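Local atomic coordinates of beta-1,3-glucosyltransferase (Paecilomyces sp. J18, PDB entry 5JVV), a protein that probably belongs to the GH16 group of carbohydrate-active enzymes, which are built on a beta-sandwich of the jelly-roll type. Residues N28-Y33 / D275-K280; D118-V123 / S127-V132; T245-D250 / E282-A287; S254-G257 / S261-L264; P263-K266 / A271-I274. All coordinates share one frame; numbering follows the deposited sequence. Where two conformers were deposited one is given.

Interaction 1 (N28-Y33 / D275-K280); sequences NGFVHY and DFVATK
Phe-30 meets helix 269-279 through one side of its ring, touching Val-277 and Ala-278. CG1 of Val-277 lies at the edge of the ring, in its plane, 3.6 Å from Phe-30 CD2. The methyl of Ala-278 comes in obliquely, with CB 3.8 Å from Phe-30 CE2. No hydrogen bond joins the two segments, and the contact is buried and apolar. The first torsion of Phe-30 puts CG trans to the backbone N (chi1 -175°), which sends the ring out from the chain to the helix. Phe-30 is the centre of an inverse gamma turn, closed by a weak bond from Val-31 N to Gly-29 O. On the helix side, Asp-275 O receives both Thr-279 N and Thr-279 OG1, which approach from opposite faces of its carbonyl plane. The OG1 bond is 2.7 Å long, so the last turn of the helix is gripped twice. Further out, Arg-70 bonds to Val-277 O and pairs with the Phe-30 backbone. The Phe-30 backbone also bonds to that of Phe-247, and Val-277 packs on the Phe-247 side chain. The contact therefore sets the C-terminal end of helix 269-279 against the approach to strand 31-33, beside strands 70-77 and 240-247.

Interaction 2 (D118-V123 / S127-V132); sequences DIIEGV and SQNTMV
Asp-118 and Val-132 form an antiparallel hydrogen-bonded pair, with Asp-118 N 2.7 Å from Val-132 O and Val-132 N 3.1 Å from Asp-118 O. This is the beta hairpin of strands 116-121 and 130-134, interrupted by a classic bulge at Ile-119 and Ile-120, which both lie opposite Phe-104. Glu-116, Asp-118 and Glu-121 fit the E-x-D-x-x-E signature of GH16 enzymes, in which such a bulge is a known feature. The side chains of Asp-118 and Val-132 lie side by side and point the same way.

Asn-129 spans the bulge with its amide. Its CG points away from its own backbone N (chi1 -170°), and this brings the amide across to the other strand. ND2 gives a nearly straight bond of 2.9 Å to Ile-119 O, in the carbonyl plane and on a lone pair. OD1 of Asn-129 receives Glu-121 N at 3.0 Å. Both ends of the amide are thus held, which fixes its rotation and ties together the backbone on each side of Ile-120. CG2 of Ile-120 rests 3.7 Å from Asn-129 OD1, the two side chains crossing at about a right angle. Tyr-186 packs on both Ile-120 and Asn-129.

The carboxylate of Glu-121 bonds through OE2 to Trp-101 NE1, on the neighbouring strand 100-107. Met-131 turns its CG to Ile-119 O. Past the bulge, Glu-121 O receives the backbone amide of Thr-130, with the N of Thr-130 3.2 Å from that oxygen.

Interaction 3 (T245-D250 / E282-A287); sequences TTFCGD and EEFKEA
The contact joins the end of strand 240-247 to the loop between helix 269-279 and strand 289-297. Its centre is an aromatic pair, Phe-247 and Phe-284. The rings stand in an offset edge-to-face arrangement, with the edge of Phe-247 toward the face of Phe-284. Their planes are at 90° and their centroids lie 5.3 Å apart. One atom does most of the touching: Phe-247 CE1 is 3.6 Å from Phe-284 CD1 and equally close to CE1 of that ring. It therefore meets one bond of the Phe-284 ring and not its middle. The two side chains slide past each other in opposite directions.

A second link is polar and passes through water. Thr-245 OG1 donates to a water at 2.6 Å, and the same water donates to Ala-287 O at 2.9 Å. Ala-287 closes a type I beta turn that begins at Phe-284, where Ala-287 N bonds to Phe-284 O. The turn brings the Phe-284 ring and the Ala-287 carbonyl to the same strand end, one for packing and one for the water.

Val-57 touches both rings. Val-277 of helix 269-279 and Ile-97 also pack on Phe-284. Next to Phe-247, Cys-248 carries the disulfide to Cys-273, a covalent tie to the same helix. The arrangement is a buried apolar cluster built round an offset edge-to-face phenylalanine pair, with the end of strand 240-247 packed on the loop before strand 289-297.

Interaction 4 (S254-G257 / S261-L264); sequences SVYG and SCPL
Tyr-256 extends its side chain with CG and the backbone N on opposite ends of the CA-CB bond (chi1 -179°), and this carries the ring to the chain at Cys-262 and Pro-263. CB of Cys-262 lies over one face of Tyr-256, 3.8 Å from the ring centroid. This is a CH-pi contact, offset toward the rim, and the atom nearest to CB is Tyr-256 CZ at 3.5 Å. The sulfur of Cys-262 sits farther out and meets the ring obliquely.

The edge of the ring is polar at one side. Tyr-256 OH donates to Pro-263 O at 3.2 Å, a longish bond with the donor tilted 23° from the carbonyl plane. CD of Pro-263 packs against the same hydroxyl oxygen. CD2 of Leu-264 lies near the ring plane, 4.0 Å from Tyr-256 CD1. The same methyl comes 4.1 Å from Gly-257 CA. That glycine has a positive phi and no side chain, so the leucine methyl can come close to its backbone. A CA-H...O contact runs from Gly-257 to Cys-262 O. One water donates to Gly-257 O and to Cys-262 O, each at 2.7 Å. Asp-260 receives both Gly-257 N and Cys-262 N, which holds the short loop together.

The disulfide from Cys-262 to Cys-98 lies on the same face of the ring as Cys-262 CB. Cys-273 of helix 269-279 covers its other face, and Phe-276 also packs on Tyr-256. The loop after helix 249-255 is thus folded onto helix 269-279.

Interaction 5 (P263-K266 / A271-I274); sequences PLTK and ASCI
The flat groups at this contact are the peptide units that end at Thr-265 N and Lys-266 N, and both direct their N-H to Ser-272 OG. The loop leading into helix 269-279 folds back on the first turns of that helix, where the Ser-272 hydroxyl receives these two amides. The bond from Lys-266 N is 2.9 Å long and fairly straight, at 161°. The bond from Thr-265 N, at 3.0 Å, is weak because its angle is only 135°. The Ser-272 torsion (chi1 -62°) turns OG back beside its own backbone N, which sets it against the loop. It also bonds to Asp-268 O. The hydroxyl thus links two loop amides, one of them weakly, to Asp-268 O just ahead of the helix.

Beside this oxygen, Lys-266 CB rests 3.6 Å from Ala-271 CB, and Lys-266 CG passes near Ala-271 O. The lysine chain then bends at chi2, leaves Ala-271 behind, and touches Asp-275 further along the helix. CD2 of Leu-264 covers the other flank, 3.9 Å from Ser-272 OG. The Thr-265 hydroxyl bonds outside the two segments to Asp-275 OD2, and also takes a bond from a water.

Two waters complete the link. One lies among Pro-263 O, Thr-265 OG1 and Ser-272 O, joining the loop to a helix carbonyl. The contact is at the surface, so solvent can take part in it. The second water donates to Lys-266 O at 2.8 Å and stands 2.7 Å from Ser-272 OG.

Overall arrangement
Interactions 1, 3, 4 and 5 lie together on one side of the molecule. Interaction 2 lies farther off, its centre about 15 to 23 Å from theirs, though Val-123 packs on Val-255 of interaction 4. Interactions 1, 2 and 3 reach the same mixed sheet. Interactions 1 and 5 use helix 269-279, and 3 and 4 use helix 249-255. Interaction 1 spans the widest stretch of chain, with the segments of 2, 4 and 5 between its own, while 3 alternates with it. Interactions 4 and 5 share Pro-263 and Leu-264, with centres about 7 Å apart. The disulfide Cys-248 to Cys-273 joins 3 to 5. Both helices thus pack together next to the end of strand 240-247.

Interaction 1 (N28-Y33 / D275-K280)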
# COMPACT_ATOMS: atom_id res chain seq x y z
N ASN A 28 -2.31 -1.00 15.41
CA ASN A 28 -2.12 -1.92 16.54
C ASN A 28 -1.35 -3.18 16.18
O ASN A 28 -1.49 -4.22 16.83
CB ASN A 28 -3.47 -2.28 17.17
CG ASN A 28 -4.19 -1.06 17.69
OD1 ASN A 28 -3.64 -0.30 18.49
ND2 ASN A 28 -5.40 -0.84 17.21
N GLY A 29 -0.52 -3.06 15.16
CA GLY A 29 0.26 -4.20 14.71
C GLY A 29 1.41 -4.59 15.62
O GLY A 29 1.87 -3.81 16.47
N PHE A 30 1.87 -5.83 15.44
CA PHE A 30 3.06 -6.33 16.10
C PHE A 30 4.27 -5.87 15.28
O PHE A 30 4.97 -6.67 14.66
CB PHE A 30 2.99 -7.85 16.18
CG PHE A 30 4.11 -8.49 16.96
CD1 PHE A 30 4.20 -8.32 18.34
CD2 PHE A 30 5.05 -9.28 16.32
CE1 PHE A 30 5.22 -8.92 19.05
CE2 PHE A 30 6.08 -9.89 17.02
CZ PHE A 30 6.17 -9.71 18.39
N VAL A 31 4.48 -4.56 15.29
CA VAL A 31 5.52 -3.93 14.48
C VAL A 31 6.25 -2.92 15.36
O VAL A 31 5.66 -2.32 16.27
CB VAL A 31 4.89 -3.20 13.26
CG1 VAL A 31 4.04 -2.03 13.71
CG2 VAL A 31 5.96 -2.74 12.29
N HIS A 32 7.54 -2.73 15.08
CA HIS A 32 8.33 -1.72 15.75
C HIS A 32 8.84 -0.78 14.66
O HIS A 32 9.85 -1.06 14.00
CB HIS A 32 9.49 -2.38 16.49
CG HIS A 32 10.24 -1.47 17.42
ND1 HIS A 32 10.08 -0.10 17.43
CD2 HIS A 32 11.17 -1.74 18.37
CE1 HIS A 32 10.87 0.43 18.34
NE2 HIS A 32 11.54 -0.54 18.93
N TYR A 33 8.13 0.31 14.46
CA TYR A 33 8.51 1.28 13.45
C TYR A 33 9.72 2.06 13.95
O TYR A 33 9.71 2.58 15.07
CB TYR A 33 7.35 2.21 13.18
CG TYR A 33 6.29 1.65 12.25
CD1 TYR A 33 6.63 0.90 11.12
CD2 TYR A 33 4.94 1.90 12.49
CE1 TYR A 33 5.64 0.42 10.26
CE2 TYR A 33 3.96 1.41 11.64
CZ TYR A 33 4.31 0.68 10.53
OH TYR A 33 3.33 0.22 9.68
N ASP A 275 2.64 -15.12 17.28
CA ASP A 275 3.53 -16.28 17.36
C ASP A 275 4.33 -16.49 16.06
O ASP A 275 5.54 -16.64 16.10
CB ASP A 275 2.75 -17.54 17.75
CG ASP A 275 3.64 -18.74 18.01
OD1 ASP A 275 4.71 -18.59 18.63
OD2 ASP A 275 3.27 -19.86 17.59
N PHE A 276 3.65 -16.46 14.92
CA PHE A 276 4.31 -16.67 13.64
C PHE A 276 5.33 -15.56 13.38
O PHE A 276 6.50 -15.83 13.06
CB PHE A 276 3.26 -16.70 12.53
CG PHE A 276 3.78 -17.16 11.20
CD1 PHE A 276 3.55 -18.46 10.76
CD2 PHE A 276 4.49 -16.29 10.37
CE1 PHE A 276 4.03 -18.88 9.52
CE2 PHE A 276 4.96 -16.71 9.13
CZ PHE A 276 4.74 -18.01 8.71
N VAL A 277 4.91 -14.31 13.53
CA VAL A 277 5.78 -13.18 13.24
C VAL A 277 6.98 -13.12 14.19
O VAL A 277 8.11 -12.87 13.78
CB VAL A 277 5.00 -11.85 13.25
CG1 VAL A 277 5.95 -10.68 13.08
CG2 VAL A 277 3.95 -11.84 12.15
N ALA A 278 6.74 -13.41 15.47
CA ALA A 278 7.82 -13.37 16.44
C ALA A 278 8.86 -14.47 16.24
O ALA A 278 10.07 -14.22 16.38
CB ALA A 278 7.25 -13.45 17.85
N THR A 279 8.40 -15.67 15.91
CA THR A 279 9.28 -16.85 15.97
C THR A 279 9.84 -17.33 14.63
O THR A 279 10.70 -18.22 14.60
CB THR A 279 8.59 -18.05 16.68
OG1 THR A 279 7.50 -18.53 15.88
CG2 THR A 279 8.07 -17.64 18.05
N LYS A 280 9.38 -16.74 13.53
CA LYS A 280 9.84 -17.14 12.20
C LYS A 280 10.45 -15.99 11.39
O LYS A 280 9.98 -15.65 10.31
CB LYS A 280 8.69 -17.79 11.42
CG LYS A 280 8.11 -19.02 12.09
CD LYS A 280 6.92 -19.53 11.30
CE LYS A 280 6.21 -20.68 12.00
NZ LYS A 280 7.11 -21.85 12.13

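Interaction 2 (D118-V123 / S127-V132)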
# COMPACT_ATOMS: atom_id res chain seq x y z
N ASP A 118 -6.56 3.71 -0.25
CA ASP A 118 -5.62 2.59 -0.15
C ASP A 118 -5.36 2.05 -1.54
O ASP A 118 -6.26 1.44 -2.14
CB ASP A 118 -6.17 1.47 0.75
CG ASP A 118 -6.52 1.97 2.14
OD1 ASP A 118 -5.81 2.85 2.66
OD2 ASP A 118 -7.51 1.49 2.71
N ILE A 119 -4.16 2.30 -2.06
CA ILE A 119 -3.83 1.97 -3.45
C ILE A 119 -3.38 0.51 -3.59
O ILE A 119 -3.86 -0.22 -4.46
CB ILE A 119 -2.75 2.91 -4.00
CG1 ILE A 119 -3.25 4.36 -3.94
CG2 ILE A 119 -2.40 2.54 -5.44
CD1 ILE A 119 -2.16 5.38 -4.24
N ILE A 120 -2.44 0.11 -2.73
CA ILE A 120 -2.03 -1.28 -2.59
C ILE A 120 -2.25 -1.64 -1.13
O ILE A 120 -1.76 -0.96 -0.23
CB ILE A 120 -0.54 -1.49 -2.91
CG1 ILE A 120 -0.21 -0.99 -4.31
CG2 ILE A 120 -0.19 -2.98 -2.78
CD1 ILE A 120 1.30 -0.98 -4.60
N GLU A 121 -3.02 -2.69 -0.89
CA GLU A 121 -3.20 -3.16 0.49
C GLU A 121 -3.61 -4.62 0.51
O GLU A 121 -4.34 -5.09 -0.35
CB GLU A 121 -4.20 -2.29 1.27
CG GLU A 121 -4.13 -2.53 2.79
CD GLU A 121 -4.53 -1.33 3.62
OE1 GLU A 121 -4.37 -0.19 3.13
OE2 GLU A 121 -4.99 -1.52 4.77
N GLY A 122 -3.13 -5.35 1.51
CA GLY A 122 -3.49 -6.74 1.66
C GLY A 122 -2.94 -7.27 2.95
O GLY A 122 -2.18 -6.58 3.63
N VAL A 123 -3.30 -8.51 3.29
CA VAL A 123 -2.82 -9.13 4.52
C VAL A 123 -2.48 -10.58 4.28
O VAL A 123 -3.05 -11.24 3.40
CB VAL A 123 -3.89 -9.05 5.65
CG1 VAL A 123 -4.16 -7.61 6.04
CG2 VAL A 123 -5.19 -9.75 5.21
N SER A 127 -3.29 -12.85 -2.52
CA SER A 127 -2.62 -12.93 -3.82
C SER A 127 -3.08 -11.88 -4.82
O SER A 127 -2.40 -11.66 -5.84
CB SER A 127 -2.80 -14.32 -4.42
OG SER A 127 -4.17 -14.64 -4.54
N GLN A 128 -4.21 -11.24 -4.56
CA GLN A 128 -4.72 -10.20 -5.45
C GLN A 128 -4.89 -8.91 -4.65
O GLN A 128 -5.30 -8.95 -3.50
CB GLN A 128 -6.05 -10.64 -6.09
CG GLN A 128 -5.91 -11.84 -7.03
CD GLN A 128 -7.24 -12.38 -7.54
OE1 GLN A 128 -7.51 -13.58 -7.46
NE2 GLN A 128 -8.07 -11.50 -8.09
N ASN A 129 -4.58 -7.77 -5.26
CA ASN A 129 -4.65 -6.50 -4.54
C ASN A 129 -6.07 -6.15 -4.10
O ASN A 129 -7.04 -6.51 -4.76
CB ASN A 129 -4.12 -5.37 -5.42
CG ASN A 129 -3.94 -4.05 -4.66
OD1 ASN A 129 -3.66 -4.05 -3.46
ND2 ASN A 129 -4.10 -2.94 -5.36
N THR A 130 -6.17 -5.46 -2.97
CA THR A 130 -7.45 -4.86 -2.60
C THR A 130 -7.30 -3.36 -2.49
O THR A 130 -6.56 -2.82 -1.67
CB THR A 130 -8.09 -5.44 -1.31
OG1 THR A 130 -7.14 -5.41 -0.23
CG2 THR A 130 -8.54 -6.87 -1.53
N MET A 131 -7.99 -2.68 -3.40
CA MET A 131 -8.02 -1.22 -3.41
C MET A 131 -9.21 -0.80 -2.57
O MET A 131 -10.30 -1.36 -2.73
CB MET A 131 -8.20 -0.71 -4.85
CG MET A 131 -7.01 -1.07 -5.76
SD MET A 131 -7.41 -0.93 -7.51
CE MET A 131 -8.40 -2.41 -7.70
N VAL A 132 -9.02 0.15 -1.67
CA VAL A 132 -10.09 0.56 -0.75
C VAL A 132 -10.13 2.07 -0.62
O VAL A 132 -9.08 2.71 -0.48
CB VAL A 132 -9.86 -0.01 0.67
CG1 VAL A 132 -11.10 0.22 1.55
CG2 VAL A 132 -9.53 -1.50 0.64

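Interaction 3 (T245-D250 / E282-A287)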
# COMPACT_ATOMS: atom_id res chain seq x y z
N THR A 245 4.91 -1.38 6.07
CA THR A 245 4.57 -2.77 6.30
C THR A 245 4.39 -2.94 7.80
O THR A 245 5.33 -2.70 8.57
CB THR A 245 5.66 -3.73 5.82
OG1 THR A 245 5.91 -3.50 4.42
CG2 THR A 245 5.23 -5.19 6.01
N THR A 246 3.18 -3.30 8.22
CA THR A 246 2.95 -3.67 9.61
C THR A 246 2.70 -5.17 9.69
O THR A 246 2.83 -5.87 8.68
CB THR A 246 1.82 -2.82 10.26
OG1 THR A 246 1.78 -3.07 11.67
CG2 THR A 246 0.45 -3.14 9.64
N PHE A 247 2.37 -5.68 10.88
CA PHE A 247 2.14 -7.11 11.07
C PHE A 247 0.96 -7.30 11.98
O PHE A 247 0.78 -6.52 12.90
CB PHE A 247 3.35 -7.77 11.75
CG PHE A 247 4.62 -7.66 10.97
CD1 PHE A 247 4.91 -8.56 9.95
CD2 PHE A 247 5.56 -6.67 11.28
CE1 PHE A 247 6.10 -8.46 9.23
CE2 PHE A 247 6.75 -6.57 10.56
CZ PHE A 247 7.03 -7.47 9.55
N CYS A 248 0.14 -8.31 11.71
CA CYS A 248 -0.96 -8.68 12.60
C CYS A 248 -1.90 -7.48 12.81
O CYS A 248 -2.34 -6.87 11.83
CB CYS A 248 -0.40 -9.28 13.91
SG CYS A 248 0.71 -10.71 13.61
N GLY A 249 -2.19 -7.10 14.05
CA GLY A 249 -3.01 -5.92 14.29
C GLY A 249 -4.45 -6.04 13.81
O GLY A 249 -4.95 -7.16 13.64
N ASP A 250 -5.09 -4.90 13.58
CA ASP A 250 -6.55 -4.83 13.36
C ASP A 250 -7.07 -5.77 12.27
O ASP A 250 -8.06 -6.48 12.48
CB ASP A 250 -6.99 -3.41 12.99
CG ASP A 250 -6.76 -2.40 14.09
OD1 ASP A 250 -6.55 -2.79 15.26
OD2 ASP A 250 -6.80 -1.19 13.78
N GLU A 282 13.00 -15.70 9.43
CA GLU A 282 13.43 -16.00 8.06
C GLU A 282 12.28 -15.95 7.04
O GLU A 282 12.51 -15.73 5.85
CB GLU A 282 14.14 -17.36 8.01
CG GLU A 282 14.79 -17.69 6.67
CD GLU A 282 15.84 -16.68 6.25
OE1 GLU A 282 15.82 -16.26 5.07
OE2 GLU A 282 16.68 -16.30 7.10
N GLU A 283 11.05 -16.14 7.51
CA GLU A 283 9.89 -16.09 6.63
C GLU A 283 9.63 -14.68 6.11
O GLU A 283 8.82 -14.48 5.20
CB GLU A 283 8.64 -16.60 7.35
CG GLU A 283 8.67 -18.09 7.62
CD GLU A 283 7.65 -18.85 6.79
OE1 GLU A 283 7.36 -20.02 7.14
OE2 GLU A 283 7.15 -18.29 5.79
N PHE A 284 10.35 -13.70 6.65
CA PHE A 284 10.10 -12.30 6.29
C PHE A 284 11.17 -11.70 5.40
O PHE A 284 11.19 -10.48 5.17
CB PHE A 284 9.85 -11.48 7.56
CG PHE A 284 8.63 -11.94 8.28
CD1 PHE A 284 7.38 -11.52 7.87
CD2 PHE A 284 8.73 -12.88 9.30
CE1 PHE A 284 6.22 -11.98 8.49
CE2 PHE A 284 7.59 -13.35 9.93
CZ PHE A 284 6.33 -12.90 9.52
N LYS A 285 12.04 -12.54 4.86
CA LYS A 285 13.05 -12.06 3.93
C LYS A 285 12.39 -11.41 2.72
O LYS A 285 12.93 -10.45 2.16
CB LYS A 285 13.97 -13.21 3.50
CG LYS A 285 15.22 -12.74 2.81
CD LYS A 285 16.27 -13.84 2.75
CE LYS A 285 17.40 -13.43 1.83
NZ LYS A 285 16.86 -13.00 0.51
N GLU A 286 11.22 -11.90 2.33
CA GLU A 286 10.53 -11.36 1.16
C GLU A 286 9.53 -10.26 1.51
O GLU A 286 8.82 -9.78 0.64
CB GLU A 286 9.80 -12.46 0.38
CG GLU A 286 10.71 -13.37 -0.43
CD GLU A 286 11.34 -12.64 -1.60
OE1 GLU A 286 10.57 -12.14 -2.46
OE2 GLU A 286 12.58 -12.55 -1.65
N ALA A 287 9.48 -9.87 2.78
CA ALA A 287 8.57 -8.80 3.20
C ALA A 287 9.24 -7.45 3.03
O ALA A 287 9.49 -6.75 4.02
CB ALA A 287 8.11 -9.02 4.65
O HOH W 1 8.45 -4.01 4.05

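Interaction 4 (S254-G257 / S261-L264)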
# COMPACT_ATOMS: atom_id res chain seq x y z
N SER A 254 -6.81 -10.22 12.80
CA SER A 254 -8.16 -10.71 13.05
C SER A 254 -8.60 -11.78 12.05
O SER A 254 -9.39 -12.66 12.39
CB SER A 254 -9.16 -9.55 13.08
OG SER A 254 -9.21 -8.91 11.82
N VAL A 255 -8.10 -11.71 10.82
CA VAL A 255 -8.47 -12.69 9.79
C VAL A 255 -7.43 -13.79 9.59
O VAL A 255 -7.63 -14.73 8.82
CB VAL A 255 -8.82 -12.01 8.44
CG1 VAL A 255 -9.96 -10.99 8.64
CG2 VAL A 255 -7.58 -11.34 7.82
N TYR A 256 -6.32 -13.67 10.31
CA TYR A 256 -5.23 -14.65 10.26
C TYR A 256 -5.76 -16.07 10.49
O TYR A 256 -6.47 -16.32 11.47
CB TYR A 256 -4.19 -14.31 11.34
CG TYR A 256 -2.99 -15.23 11.39
CD1 TYR A 256 -3.02 -16.41 12.11
CD2 TYR A 256 -1.80 -14.89 10.75
CE1 TYR A 256 -1.93 -17.25 12.17
CE2 TYR A 256 -0.69 -15.73 10.81
CZ TYR A 256 -0.77 -16.90 11.53
OH TYR A 256 0.30 -17.76 11.61
N GLY A 257 -5.43 -16.98 9.58
CA GLY A 257 -5.76 -18.38 9.74
C GLY A 257 -7.00 -18.81 8.97
O GLY A 257 -7.29 -20.01 8.92
N SER A 261 -3.84 -20.63 4.86
CA SER A 261 -2.79 -21.62 5.14
C SER A 261 -1.87 -21.20 6.29
O SER A 261 -0.79 -21.78 6.49
CB SER A 261 -1.96 -21.96 3.89
OG SER A 261 -2.76 -22.56 2.89
N CYS A 262 -2.30 -20.22 7.07
CA CYS A 262 -1.50 -19.75 8.20
C CYS A 262 -1.87 -20.52 9.46
O CYS A 262 -3.05 -20.68 9.77
CB CYS A 262 -1.69 -18.24 8.39
SG CYS A 262 -1.12 -17.25 6.99
N PRO A 263 -0.86 -21.02 10.18
CA PRO A 263 -1.11 -21.95 11.30
C PRO A 263 -1.65 -21.28 12.57
O PRO A 263 -1.14 -20.24 13.02
CB PRO A 263 0.27 -22.55 11.56
CG PRO A 263 1.21 -21.47 11.19
CD PRO A 263 0.58 -20.80 9.98
N LEU A 264 -2.69 -21.90 13.13
CA LEU A 264 -3.30 -21.42 14.37
C LEU A 264 -2.70 -22.18 15.55
O LEU A 264 -2.98 -23.36 15.74
CB LEU A 264 -4.82 -21.59 14.33
CG LEU A 264 -5.49 -20.69 13.29
CD1 LEU A 264 -6.93 -21.09 13.06
CD2 LEU A 264 -5.41 -19.23 13.71
O HOH W 2 -6.11 -21.79 6.27
O HOH W 3 -5.29 -21.87 8.98

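Interaction 5 (P263-K266 / A271-I274)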
# COMPACT_ATOMS: atom_id res chain seq x y z
N PRO A 263 -0.86 -21.02 10.18
CA PRO A 263 -1.11 -21.95 11.30
C PRO A 263 -1.65 -21.28 12.57
O PRO A 263 -1.14 -20.24 13.02
CB PRO A 263 0.27 -22.55 11.56
CG PRO A 263 1.21 -21.47 11.19
CD PRO A 263 0.58 -20.80 9.98
N LEU A 264 -2.69 -21.90 13.13
CA LEU A 264 -3.30 -21.42 14.37
C LEU A 264 -2.70 -22.18 15.55
O LEU A 264 -2.98 -23.36 15.74
CB LEU A 264 -4.82 -21.59 14.33
CG LEU A 264 -5.49 -20.69 13.29
CD1 LEU A 264 -6.93 -21.09 13.06
CD2 LEU A 264 -5.41 -19.23 13.71
N THR A 265 -1.87 -21.50 16.33
CA THR A 265 -1.07 -22.14 17.37
C THR A 265 -1.41 -21.65 18.77
O THR A 265 -0.99 -22.26 19.76
CB THR A 265 0.42 -21.86 17.15
OG1 THR A 265 0.61 -20.45 17.02
CG2 THR A 265 0.94 -22.55 15.88
N LYS A 266 -2.13 -20.53 18.87
CA LYS A 266 -2.38 -19.93 20.18
C LYS A 266 -3.87 -19.73 20.43
O LYS A 266 -4.69 -20.38 19.77
CB LYS A 266 -1.60 -18.61 20.35
CG LYS A 266 -0.07 -18.74 20.19
CD LYS A 266 0.60 -19.44 21.39
CE LYS A 266 2.13 -19.35 21.25
NZ LYS A 266 2.86 -20.02 22.38
N ALA A 271 -3.22 -13.81 18.52
CA ALA A 271 -2.10 -14.43 19.22
C ALA A 271 -1.31 -15.40 18.35
O ALA A 271 -0.08 -15.49 18.46
CB ALA A 271 -2.59 -15.12 20.49
N SER A 272 -2.00 -16.14 17.48
CA SER A 272 -1.32 -17.03 16.54
C SER A 272 -0.49 -16.25 15.54
O SER A 272 0.61 -16.67 15.18
CB SER A 272 -2.33 -17.93 15.82
OG SER A 272 -3.01 -18.75 16.76
N CYS A 273 -1.03 -15.12 15.10
CA CYS A 273 -0.31 -14.24 14.19
C CYS A 273 0.99 -13.74 14.83
O CYS A 273 2.06 -13.76 14.21
CB CYS A 273 -1.21 -13.06 13.82
SG CYS A 273 -0.49 -12.00 12.54
N ILE A 274 0.89 -13.31 16.08
CA ILE A 274 2.06 -12.80 16.80
C ILE A 274 3.10 -13.91 16.95
O ILE A 274 4.30 -13.68 16.74
CB ILE A 274 1.67 -12.20 18.16
CG1 ILE A 274 0.88 -10.91 17.94
CG2 ILE A 274 2.91 -11.88 18.99
CD1 ILE A 274 0.20 -10.36 19.20
O HOH W 4 1.20 -19.25 14.44
O HOH W 5 -5.58 -19.52 17.23